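Local coordinates for protein latent form of PPO4 Tyrosinase (Agaricus bisporus var. bisporus H97, PDB 4OUA) that oxidises monophenols and o-diphenols to reactive o-quinones at a two-copper centre, the initial step of melanin synthesis, at residues B[6-11]-B[96-101]; B[24-29]-B[116-121]; B[431-436]-B[499-504]. All coordinates share one frame; numbering follows the deposited sequence.

Contact 1 (B[6-11]-B[96-101]); sequences VGPTGG and IYEQIL. With NA (sodium ion), chain L.
Q99 reaches out from helix 86-109 to V6 and G7, and its side-chain oxygen carries the hydrogen bonding of the whole contact. OE1 of Q99 accepts from V6 N at 2.7 Å and from G7 N at the same 2.7 Å; the second bond is nearly straight (166°), the first more bent (130°). Both donors stand moderately tilted out of the carbonyl plane. The amide gets there because CG of Q99 lies anti to its own N (chi1 166°) and the chain beyond stays extended. Its other end is held as well, since NE2 donates to A4 O, so the amide is fixed in rotation. A leucine in its place would probably leave the successive N-H groups of V6 and G7 without their shared acceptor and the loop less firmly held.

Van der Waals contacts line the same stem: CG of Q99 lies 3.5 Å from G7 O, and CG2 of V6 is 3.5 Å from OE1 of Q99.

The ionic part belongs to E98. As modelled, its OE1 binds a sodium ion at 2.5 Å, with L347 O as a second ligand, though the ion's exact place is doubtful, being implausibly close to P8 CD; OE2 pairs with R15. An irregular N-terminal loop is pinned to a helix that also supplies H90 to one copper, a helix of the bundle that houses the tyrosinase di-copper site.

Contact 2 (B[24-29]-B[116-121]); sequences DEKFFT and KKEWAQ. With TEW (6-tungstotellurate(VI)), chain P.
K26 lays its aliphatic chain across the indole of W119. CB starts near the rim of the six-membered ring, 4.2 Å from W119 CZ3. CG then stands over one face, 4.1 Å from the ring centroid and only 15° off the normal, a CH-pi contact. The bend at chi2 (65°) keeps the chain running over the same face, through CD to CE, which also lies 3.6 Å from OE1 of E118. At the tip, NZ forms a salt bridge with E25 OE2 at 3.0 Å, its hydrogen bond being weak; OE1 of E118, 4.0 Å from NZ, adds an opposite charge beyond bonding distance.

T29 meets the same indole differently, with CB at its edge, 3.8 Å from CZ3. Its hydroxyl donates back to E25 O, and F112 stacks on W119 from outside the two segments.

On helix 116-125, K116 N and K117 N point to the tungstotellurate, the second bond being weak, while K117 NZ reaches TEW O22 at 2.7 Å. Here two helices cross at -63°, with W119 of one lying against K26 and T29 of the other, and the first turn of 116-125 receives a polyoxoanion, as helix N-termini commonly do with anions.

Contact 3 (B[431-436]-B[499-504]); sequences FYFAAD and KEKKLS
F433 offers one face of its ring to the stem of K501, whose CB sits 4.1 Å from the ring centroid and 16° off the normal, a CH-pi contact displaced toward the rim. Further along the lysine, CD approaches CD2 of F433 to 3.5 Å. At the edge of the same phenyl, in its plane, lies L503 CA, and L503 CB is 3.9 Å from F433 CE1. The two residues form a non-hydrogen-bonded antiparallel pair, so their side chains share one face of the sheet.

On the other face, Y432 and S504 make the adjacent hydrogen-bonded pair. Their N-H and C=O groups exchange two 3.0 Å bonds, Y432 N to S504 O and S504 N to Y432 O. With chi1 at 68°, the tyrosine ring folds back over its own backbone and comes beneath the serine hydroxyl: S504 OG stands over a ring face, 3.6 Å from Y432 CZ. A434 CB touches that same oxygen from the end of the strand.

A third backbone bond joins A434 N to K502 O at 3.0 Å. K502 leaves helix 491-500 through a Schellman motif, its positive phi turning the chain into strand 503-509. That strand pairs with 428-433, which is flanked in turn by 446-451, while I521 and V523 of strand 520-530 touch F431 and L503.

Overall arrangement
Contacts 1 and 2 lie on the same side of the chain's centre, 16 Å apart between centres and about 7 Å at their nearest atoms, on consecutive helices, 86-109 and 116-125. Their segments alternate along the sequence, the two early segments, 6-11 and 24-29, each packing on one of these successive helices. Of the two, contact 1 stands nearer the coppers: the E98 side chain is about 10 Å from that of H282, a ligand of the second copper. Contact 2 instead meets the tungstotellurate, away from the catalytic site. Contact 3, in the C-terminal domain, is remote, its centre 49 Å from contact 1 and 53 Å from contact 2, beyond the chain's centre.

Contact 1 (B[6-11]-B[96-101])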
loop_
_atom_site.group_PDB
_atom_site.type_symbol
_atom_site.label_atom_id
_atom_site.label_comp_id
_atom_site.label_asym_id
_atom_site.label_seq_id
_atom_site.Cartn_x
_atom_site.Cartn_y
_atom_site.Cartn_z
ATOM N N VAL B 6 4.312 21.346 -7.257
ATOM C CA VAL B 6 4.003 21.389 -8.684
ATOM C C VAL B 6 4.474 20.127 -9.397
ATOM O O VAL B 6 4.021 19.821 -10.501
ATOM C CB VAL B 6 4.643 22.614 -9.361
ATOM C CG1 VAL B 6 4.111 23.900 -8.744
ATOM C CG2 VAL B 6 6.158 22.548 -9.249
ATOM N N GLY B 7 5.386 19.398 -8.763
ATOM C CA GLY B 7 5.899 18.164 -9.327
ATOM C C GLY B 7 7.240 18.351 -10.006
ATOM O O GLY B 7 7.782 19.457 -10.029
ATOM N N PRO B 8 7.787 17.264 -10.568
ATOM C CA PRO B 8 9.094 17.308 -11.231
ATOM C C PRO B 8 9.052 18.057 -12.562
ATOM O O PRO B 8 8.008 18.090 -13.216
ATOM C CB PRO B 8 9.424 15.829 -11.447
ATOM C CG PRO B 8 8.094 15.164 -11.541
ATOM C CD PRO B 8 7.192 15.917 -10.602
ATOM N N THR B 9 10.176 18.654 -12.947
ATOM C CA THR B 9 10.289 19.305 -14.248
ATOM C C THR B 9 10.547 18.262 -15.330
ATOM O O THR B 9 10.664 17.071 -15.039
ATOM C CB THR B 9 11.412 20.360 -14.269
ATOM O OG1 THR B 9 12.675 19.728 -14.017
ATOM C CG2 THR B 9 11.164 21.423 -13.212
ATOM N N GLY B 10 10.643 18.708 -16.576
ATOM C CA GLY B 10 10.798 17.794 -17.692
ATOM C C GLY B 10 9.440 17.331 -18.177
ATOM O O GLY B 10 8.414 17.726 -17.625
ATOM N N GLY B 11 9.426 16.494 -19.208
ATOM C CA GLY B 11 8.176 16.017 -19.770
ATOM C C GLY B 11 7.446 15.046 -18.860
ATOM O O GLY B 11 7.807 14.873 -17.696
ATOM N N ILE B 96 5.396 15.841 -4.333
ATOM C CA ILE B 96 6.240 16.836 -3.681
ATOM C C ILE B 96 7.603 16.242 -3.330
ATOM O O ILE B 96 8.629 16.908 -3.454
ATOM C CB ILE B 96 5.583 17.397 -2.407
ATOM C CG1 ILE B 96 6.559 18.316 -1.670
ATOM C CG2 ILE B 96 5.137 16.271 -1.497
ATOM C CD1 ILE B 96 7.082 19.458 -2.514
ATOM N N TYR B 97 7.603 14.986 -2.899
ATOM C CA TYR B 97 8.840 14.273 -2.600
ATOM C C TYR B 97 9.629 14.054 -3.883
ATOM O O TYR B 97 10.827 14.323 -3.945
ATOM C CB TYR B 97 8.533 12.939 -1.916
ATOM C CG TYR B 97 9.743 12.108 -1.557
ATOM C CD1 TYR B 97 10.423 12.315 -0.364
ATOM C CD2 TYR B 97 10.193 11.099 -2.399
ATOM C CE1 TYR B 97 11.526 11.548 -0.024
ATOM C CE2 TYR B 97 11.293 10.327 -2.068
ATOM C CZ TYR B 97 11.955 10.556 -0.879
ATOM O OH TYR B 97 13.052 9.791 -0.546
ATOM N N GLU B 98 8.938 13.569 -4.909
ATOM C CA GLU B 98 9.525 13.377 -6.227
ATOM C C GLU B 98 10.044 14.702 -6.779
ATOM O O GLU B 98 11.086 14.752 -7.432
ATOM C CB GLU B 98 8.491 12.769 -7.177
ATOM C CG GLU B 98 9.031 12.341 -8.525
ATOM C CD GLU B 98 7.940 11.820 -9.439
ATOM O OE1 GLU B 98 6.771 12.235 -9.270
ATOM O OE2 GLU B 98 8.248 10.991 -10.323
ATOM N N GLN B 99 9.308 15.772 -6.503
ATOM C CA GLN B 99 9.681 17.113 -6.938
ATOM C C GLN B 99 10.965 17.588 -6.267
ATOM O O GLN B 99 11.853 18.130 -6.922
ATOM C CB GLN B 99 8.542 18.097 -6.650
ATOM C CG GLN B 99 8.934 19.564 -6.739
ATOM C CD GLN B 99 7.823 20.493 -6.279
ATOM O OE1 GLN B 99 6.649 20.273 -6.578
ATOM N NE2 GLN B 99 8.189 21.533 -5.541
ATOM N N ILE B 100 11.058 17.384 -4.957
ATOM C CA ILE B 100 12.219 17.830 -4.194
ATOM C C ILE B 100 13.430 16.940 -4.446
ATOM O O ILE B 100 14.568 17.404 -4.424
ATOM C CB ILE B 100 11.924 17.861 -2.686
ATOM C CG1 ILE B 100 10.793 18.846 -2.395
ATOM C CG2 ILE B 100 13.165 18.254 -1.908
ATOM C CD1 ILE B 100 11.074 20.248 -2.890
ATOM N N LEU B 101 13.178 15.659 -4.689
ATOM C CA LEU B 101 14.250 14.715 -4.970
ATOM C C LEU B 101 14.900 15.015 -6.318
ATOM O O LEU B 101 16.114 14.889 -6.467
ATOM C CB LEU B 101 13.727 13.279 -4.943
ATOM C CG LEU B 101 14.793 12.182 -4.951
ATOM C CD1 LEU B 101 15.731 12.343 -3.766
ATOM C CD2 LEU B 101 14.150 10.804 -4.943
HETATM NA NA NA L . 5.607 14.315 -10.024
#

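Contact 2 (B[24-29]-B[116-121])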
loop_
_atom_site.group_PDB
_atom_site.type_symbol
_atom_site.label_atom_id
_atom_site.label_comp_id
_atom_site.label_asym_id
_atom_site.label_seq_id
_atom_site.Cartn_x
_atom_site.Cartn_y
_atom_site.Cartn_z
ATOM N N ASP B 24 19.693 0.821 -14.275
ATOM C CA ASP B 24 20.019 2.026 -15.029
ATOM C C ASP B 24 21.042 2.854 -14.258
ATOM O O ASP B 24 20.716 3.449 -13.230
ATOM C CB ASP B 24 18.756 2.848 -15.301
ATOM C CG ASP B 24 19.026 4.071 -16.156
ATOM O OD1 ASP B 24 19.507 5.087 -15.610
ATOM O OD2 ASP B 24 18.749 4.022 -17.374
ATOM N N GLU B 25 22.276 2.890 -14.755
ATOM C CA GLU B 25 23.371 3.547 -14.045
ATOM C C GLU B 25 23.084 5.021 -13.762
ATOM O O GLU B 25 23.317 5.497 -12.653
ATOM C CB GLU B 25 24.679 3.414 -14.832
ATOM C CG GLU B 25 24.614 3.952 -16.254
ATOM C CD GLU B 25 25.976 4.009 -16.924
ATOM O OE1 GLU B 25 26.991 4.124 -16.204
ATOM O OE2 GLU B 25 26.030 3.939 -18.170
ATOM N N LYS B 26 22.573 5.735 -14.762
ATOM C CA LYS B 26 22.262 7.153 -14.608
ATOM C C LYS B 26 21.193 7.388 -13.545
ATOM O O LYS B 26 21.376 8.200 -12.638
ATOM C CB LYS B 26 21.803 7.752 -15.940
ATOM C CG LYS B 26 22.921 8.337 -16.793
ATOM C CD LYS B 26 23.898 7.272 -17.261
ATOM C CE LYS B 26 24.980 7.879 -18.144
ATOM N NZ LYS B 26 25.968 6.865 -18.610
ATOM N N PHE B 27 20.078 6.673 -13.665
ATOM C CA PHE B 27 18.947 6.846 -12.758
ATOM C C PHE B 27 19.272 6.421 -11.332
ATOM O O PHE B 27 18.975 7.141 -10.381
ATOM C CB PHE B 27 17.734 6.061 -13.261
ATOM C CG PHE B 27 16.965 6.760 -14.341
ATOM C CD1 PHE B 27 17.123 8.120 -14.553
ATOM C CD2 PHE B 27 16.076 6.062 -15.140
ATOM C CE1 PHE B 27 16.412 8.769 -15.545
ATOM C CE2 PHE B 27 15.363 6.705 -16.135
ATOM C CZ PHE B 27 15.531 8.060 -16.337
ATOM N N PHE B 28 19.875 5.246 -11.192
ATOM C CA PHE B 28 20.188 4.705 -9.874
ATOM C C PHE B 28 21.245 5.544 -9.164
ATOM O O PHE B 28 21.186 5.729 -7.950
ATOM C CB PHE B 28 20.656 3.255 -9.985
ATOM C CG PHE B 28 20.940 2.609 -8.661
ATOM C CD1 PHE B 28 19.905 2.285 -7.799
ATOM C CD2 PHE B 28 22.238 2.320 -8.278
ATOM C CE1 PHE B 28 20.160 1.690 -6.578
ATOM C CE2 PHE B 28 22.500 1.723 -7.060
ATOM C CZ PHE B 28 21.460 1.407 -6.209
ATOM N N THR B 29 22.209 6.051 -9.924
ATOM C CA THR B 29 23.241 6.907 -9.356
ATOM C C THR B 29 22.643 8.204 -8.829
ATOM O O THR B 29 22.920 8.614 -7.701
ATOM C CB THR B 29 24.336 7.240 -10.382
ATOM O OG1 THR B 29 25.083 6.056 -10.688
ATOM C CG2 THR B 29 25.277 8.295 -9.826
ATOM N N LYS B 116 28.512 15.350 -18.811
ATOM C CA LYS B 116 27.680 16.297 -18.071
ATOM C C LYS B 116 26.313 16.550 -18.715
ATOM O O LYS B 116 25.349 16.865 -18.019
ATOM C CB LYS B 116 28.425 17.628 -17.895
ATOM C CG LYS B 116 29.664 17.532 -17.007
ATOM C CD LYS B 116 30.275 18.899 -16.695
ATOM C CE LYS B 116 31.081 19.452 -17.865
ATOM N NZ LYS B 116 31.774 20.731 -17.516
ATOM N N LYS B 117 26.223 16.407 -20.035
ATOM C CA LYS B 117 24.956 16.637 -20.724
ATOM C C LYS B 117 23.985 15.472 -20.509
ATOM O O LYS B 117 22.775 15.679 -20.393
ATOM C CB LYS B 117 25.189 16.871 -22.220
ATOM C CG LYS B 117 24.439 18.080 -22.769
ATOM C CD LYS B 117 25.336 18.960 -23.634
ATOM C CE LYS B 117 25.714 18.275 -24.941
ATOM N NZ LYS B 117 26.591 19.136 -25.787
ATOM N N GLU B 118 24.514 14.252 -20.449
ATOM C CA GLU B 118 23.685 13.079 -20.182
ATOM C C GLU B 118 23.140 13.090 -18.757
ATOM O O GLU B 118 21.997 12.704 -18.521
ATOM C CB GLU B 118 24.468 11.785 -20.422
ATOM C CG GLU B 118 24.637 11.403 -21.882
ATOM C CD GLU B 118 24.944 9.926 -22.057
ATOM O OE1 GLU B 118 24.221 9.093 -21.467
ATOM O OE2 GLU B 118 25.908 9.598 -22.781
ATOM N N TRP B 119 23.962 13.533 -17.811
ATOM C CA TRP B 119 23.566 13.540 -16.408
ATOM C C TRP B 119 22.490 14.585 -16.134
ATOM O O TRP B 119 21.616 14.381 -15.292
ATOM C CB TRP B 119 24.781 13.777 -15.508
ATOM C CG TRP B 119 25.704 12.596 -15.442
ATOM C CD1 TRP B 119 26.913 12.464 -16.056
ATOM C CD2 TRP B 119 25.481 11.374 -14.724
ATOM N NE1 TRP B 119 27.462 11.237 -15.761
ATOM C CE2 TRP B 119 26.603 10.550 -14.947
ATOM C CE3 TRP B 119 24.444 10.903 -13.913
ATOM C CZ2 TRP B 119 26.714 9.276 -14.384
ATOM C CZ3 TRP B 119 24.556 9.637 -13.357
ATOM C CH2 TRP B 119 25.683 8.839 -13.595
ATOM N N ALA B 120 22.553 15.702 -16.849
ATOM C CA ALA B 120 21.535 16.738 -16.717
ATOM C C ALA B 120 20.195 16.233 -17.243
ATOM O O ALA B 120 19.137 16.576 -16.715
ATOM C CB ALA B 120 21.953 18.000 -17.454
ATOM N N GLN B 121 20.250 15.412 -18.287
ATOM C CA GLN B 121 19.045 14.856 -18.887
ATOM C C GLN B 121 18.475 13.734 -18.024
ATOM O O GLN B 121 17.266 13.507 -18.006
ATOM C CB GLN B 121 19.337 14.344 -20.300
ATOM C CG GLN B 121 18.109 13.847 -21.044
ATOM C CD GLN B 121 17.025 14.902 -21.143
ATOM O OE1 GLN B 121 15.877 14.666 -20.766
ATOM N NE2 GLN B 121 17.383 16.072 -21.655
HETATM O O1 TEW P . 31.394 12.801 -22.928
HETATM O O2 TEW P . 32.472 15.144 -23.179
HETATM O O3 TEW P . 33.734 12.699 -23.901
HETATM O O4 TEW P . 32.418 14.366 -20.777
HETATM O O5 TEW P . 34.947 14.131 -21.974
HETATM O O6 TEW P . 33.531 11.904 -21.210
HETATM O O7 TEW P . 31.543 13.632 -25.393
HETATM O O8 TEW P . 32.469 10.223 -23.689
HETATM O O9 TEW P . 33.090 11.265 -26.171
HETATM O O10 TEW P . 30.478 11.327 -25.198
HETATM O O11 TEW P . 30.187 16.018 -24.633
HETATM O O12 TEW P . 29.124 13.669 -24.414
HETATM O O13 TEW P . 30.062 15.167 -22.172
HETATM O O14 TEW P . 31.074 17.491 -22.384
HETATM O O15 TEW P . 33.452 16.948 -21.084
HETATM O O16 TEW P . 31.083 16.497 -19.766
HETATM O O17 TEW P . 29.205 14.476 -26.809
HETATM O O18 TEW P . 28.155 11.898 -26.563
HETATM O O19 TEW P . 30.561 12.350 -27.819
HETATM O O20 TEW P . 27.837 16.072 -23.673
HETATM O O21 TEW P . 26.654 14.670 -25.640
HETATM O O22 TEW P . 28.060 16.923 -26.357
HETATM O O23 TEW P . 29.047 18.572 -23.828
HETATM O O31 TEW P . 28.462 17.465 -21.365
HETATM TE TE1 TEW P . 30.796 14.406 -23.787
HETATM W W1 TEW P . 33.404 13.362 -22.104
HETATM W W2 TEW P . 32.307 11.647 -24.683
HETATM W W3 TEW P . 31.914 16.198 -21.258
HETATM W W4 TEW P . 29.695 12.635 -26.346
HETATM W W5 TEW P . 28.189 15.452 -25.482
HETATM W W6 TEW P . 29.242 17.133 -22.864
#

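Contact 3 (B[431-436]-B[499-504])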
loop_
_atom_site.group_PDB
_atom_site.type_symbol
_atom_site.label_atom_id
_atom_site.label_comp_id
_atom_site.label_asym_id
_atom_site.label_seq_id
_atom_site.Cartn_x
_atom_site.Cartn_y
_atom_site.Cartn_z
ATOM N N PHE B 431 -3.848 -16.215 9.527
ATOM C CA PHE B 431 -4.732 -17.319 9.163
ATOM C C PHE B 431 -3.938 -18.477 8.570
ATOM O O PHE B 431 -3.069 -18.273 7.721
ATOM C CB PHE B 431 -5.800 -16.856 8.167
ATOM C CG PHE B 431 -6.642 -15.719 8.666
ATOM C CD1 PHE B 431 -7.829 -15.960 9.338
ATOM C CD2 PHE B 431 -6.249 -14.407 8.463
ATOM C CE1 PHE B 431 -8.606 -14.915 9.798
ATOM C CE2 PHE B 431 -7.022 -13.358 8.920
ATOM C CZ PHE B 431 -8.202 -13.612 9.589
ATOM N N TYR B 432 -4.247 -19.694 9.006
ATOM C CA TYR B 432 -3.516 -20.870 8.549
ATOM C C TYR B 432 -4.265 -22.165 8.849
ATOM O O TYR B 432 -5.197 -22.185 9.653
ATOM C CB TYR B 432 -2.128 -20.911 9.192
ATOM C CG TYR B 432 -2.160 -21.156 10.685
ATOM C CD1 TYR B 432 -1.765 -22.375 11.216
ATOM C CD2 TYR B 432 -2.596 -20.171 11.560
ATOM C CE1 TYR B 432 -1.795 -22.603 12.579
ATOM C CE2 TYR B 432 -2.632 -20.390 12.923
ATOM C CZ TYR B 432 -2.229 -21.607 13.428
ATOM O OH TYR B 432 -2.263 -21.826 14.786
ATOM N N PHE B 433 -3.848 -23.245 8.195
ATOM C CA PHE B 433 -4.391 -24.570 8.465
ATOM C C PHE B 433 -3.581 -25.267 9.553
ATOM O O PHE B 433 -2.371 -25.444 9.418
ATOM C CB PHE B 433 -4.404 -25.421 7.193
ATOM C CG PHE B 433 -5.419 -24.982 6.177
ATOM C CD1 PHE B 433 -6.592 -24.361 6.573
ATOM C CD2 PHE B 433 -5.201 -25.192 4.825
ATOM C CE1 PHE B 433 -7.528 -23.959 5.639
ATOM C CE2 PHE B 433 -6.133 -24.791 3.888
ATOM C CZ PHE B 433 -7.298 -24.174 4.296
ATOM N N ALA B 434 -4.252 -25.662 10.629
ATOM C CA ALA B 434 -3.580 -26.316 11.746
ATOM C C ALA B 434 -3.776 -27.830 11.710
ATOM O O ALA B 434 -3.770 -28.489 12.747
ATOM C CB ALA B 434 -4.078 -25.750 13.066
ATOM N N ALA B 435 -3.947 -28.374 10.509
ATOM C CA ALA B 435 -4.142 -29.810 10.342
ATOM C C ALA B 435 -2.806 -30.536 10.229
ATOM O O ALA B 435 -2.738 -31.658 9.728
ATOM C CB ALA B 435 -5.002 -30.091 9.119
ATOM N N ASP B 436 -1.745 -29.888 10.698
ATOM C CA ASP B 436 -0.411 -30.476 10.666
ATOM C C ASP B 436 0.291 -30.306 12.009
ATOM O O ASP B 436 0.577 -31.284 12.700
ATOM C CB ASP B 436 0.427 -29.851 9.548
ATOM C CG ASP B 436 1.856 -30.364 9.532
ATOM O OD1 ASP B 436 2.740 -29.647 9.018
ATOM O OD2 ASP B 436 2.096 -31.483 10.035
ATOM N N LYS B 499 -12.970 -27.469 7.873
ATOM C CA LYS B 499 -13.006 -28.119 9.179
ATOM C C LYS B 499 -11.992 -29.255 9.264
ATOM O O LYS B 499 -11.324 -29.426 10.283
ATOM C CB LYS B 499 -14.411 -28.647 9.476
ATOM C CG LYS B 499 -15.380 -27.585 9.966
ATOM C CD LYS B 499 -14.939 -27.034 11.312
ATOM C CE LYS B 499 -14.772 -28.151 12.333
ATOM N NZ LYS B 499 -14.271 -27.646 13.641
ATOM N N GLU B 500 -11.878 -30.025 8.187
ATOM C CA GLU B 500 -10.962 -31.162 8.146
ATOM C C GLU B 500 -9.502 -30.717 8.215
ATOM O O GLU B 500 -8.662 -31.411 8.788
ATOM C CB GLU B 500 -11.204 -31.994 6.885
ATOM C CG GLU B 500 -12.562 -32.680 6.852
ATOM C CD GLU B 500 -12.789 -33.482 5.584
ATOM O OE1 GLU B 500 -12.096 -33.218 4.578
ATOM O OE2 GLU B 500 -13.658 -34.378 5.593
ATOM N N LYS B 501 -9.204 -29.562 7.628
ATOM C CA LYS B 501 -7.856 -29.007 7.687
ATOM C C LYS B 501 -7.720 -28.023 8.842
ATOM O O LYS B 501 -6.663 -27.421 9.034
ATOM C CB LYS B 501 -7.487 -28.329 6.367
ATOM C CG LYS B 501 -6.766 -29.245 5.393
ATOM C CD LYS B 501 -6.216 -28.473 4.206
ATOM C CE LYS B 501 -5.259 -29.328 3.388
ATOM N NZ LYS B 501 -5.910 -30.567 2.878
ATOM N N LYS B 502 -8.797 -27.868 9.605
ATOM C CA LYS B 502 -8.805 -27.018 10.790
ATOM C C LYS B 502 -8.323 -25.599 10.504
ATOM O O LYS B 502 -7.237 -25.209 10.929
ATOM C CB LYS B 502 -7.945 -27.637 11.894
ATOM C CG LYS B 502 -8.509 -28.920 12.479
ATOM C CD LYS B 502 -7.674 -29.391 13.658
ATOM C CE LYS B 502 -8.311 -30.581 14.352
ATOM N NZ LYS B 502 -7.540 -30.990 15.558
ATOM N N LEU B 503 -9.134 -24.833 9.782
ATOM C CA LEU B 503 -8.829 -23.429 9.536
ATOM C C LEU B 503 -8.855 -22.642 10.840
ATOM O O LEU B 503 -9.911 -22.457 11.444
ATOM C CB LEU B 503 -9.819 -22.824 8.541
ATOM C CG LEU B 503 -9.782 -21.298 8.442
ATOM C CD1 LEU B 503 -8.412 -20.825 7.983
ATOM C CD2 LEU B 503 -10.875 -20.788 7.515
ATOM N N SER B 504 -7.687 -22.183 11.273
ATOM C CA SER B 504 -7.582 -21.427 12.514
ATOM C C SER B 504 -6.850 -20.111 12.293
ATOM O O SER B 504 -6.019 -19.996 11.391
ATOM C CB SER B 504 -6.870 -22.253 13.586
ATOM O OG SER B 504 -5.599 -22.684 13.135
#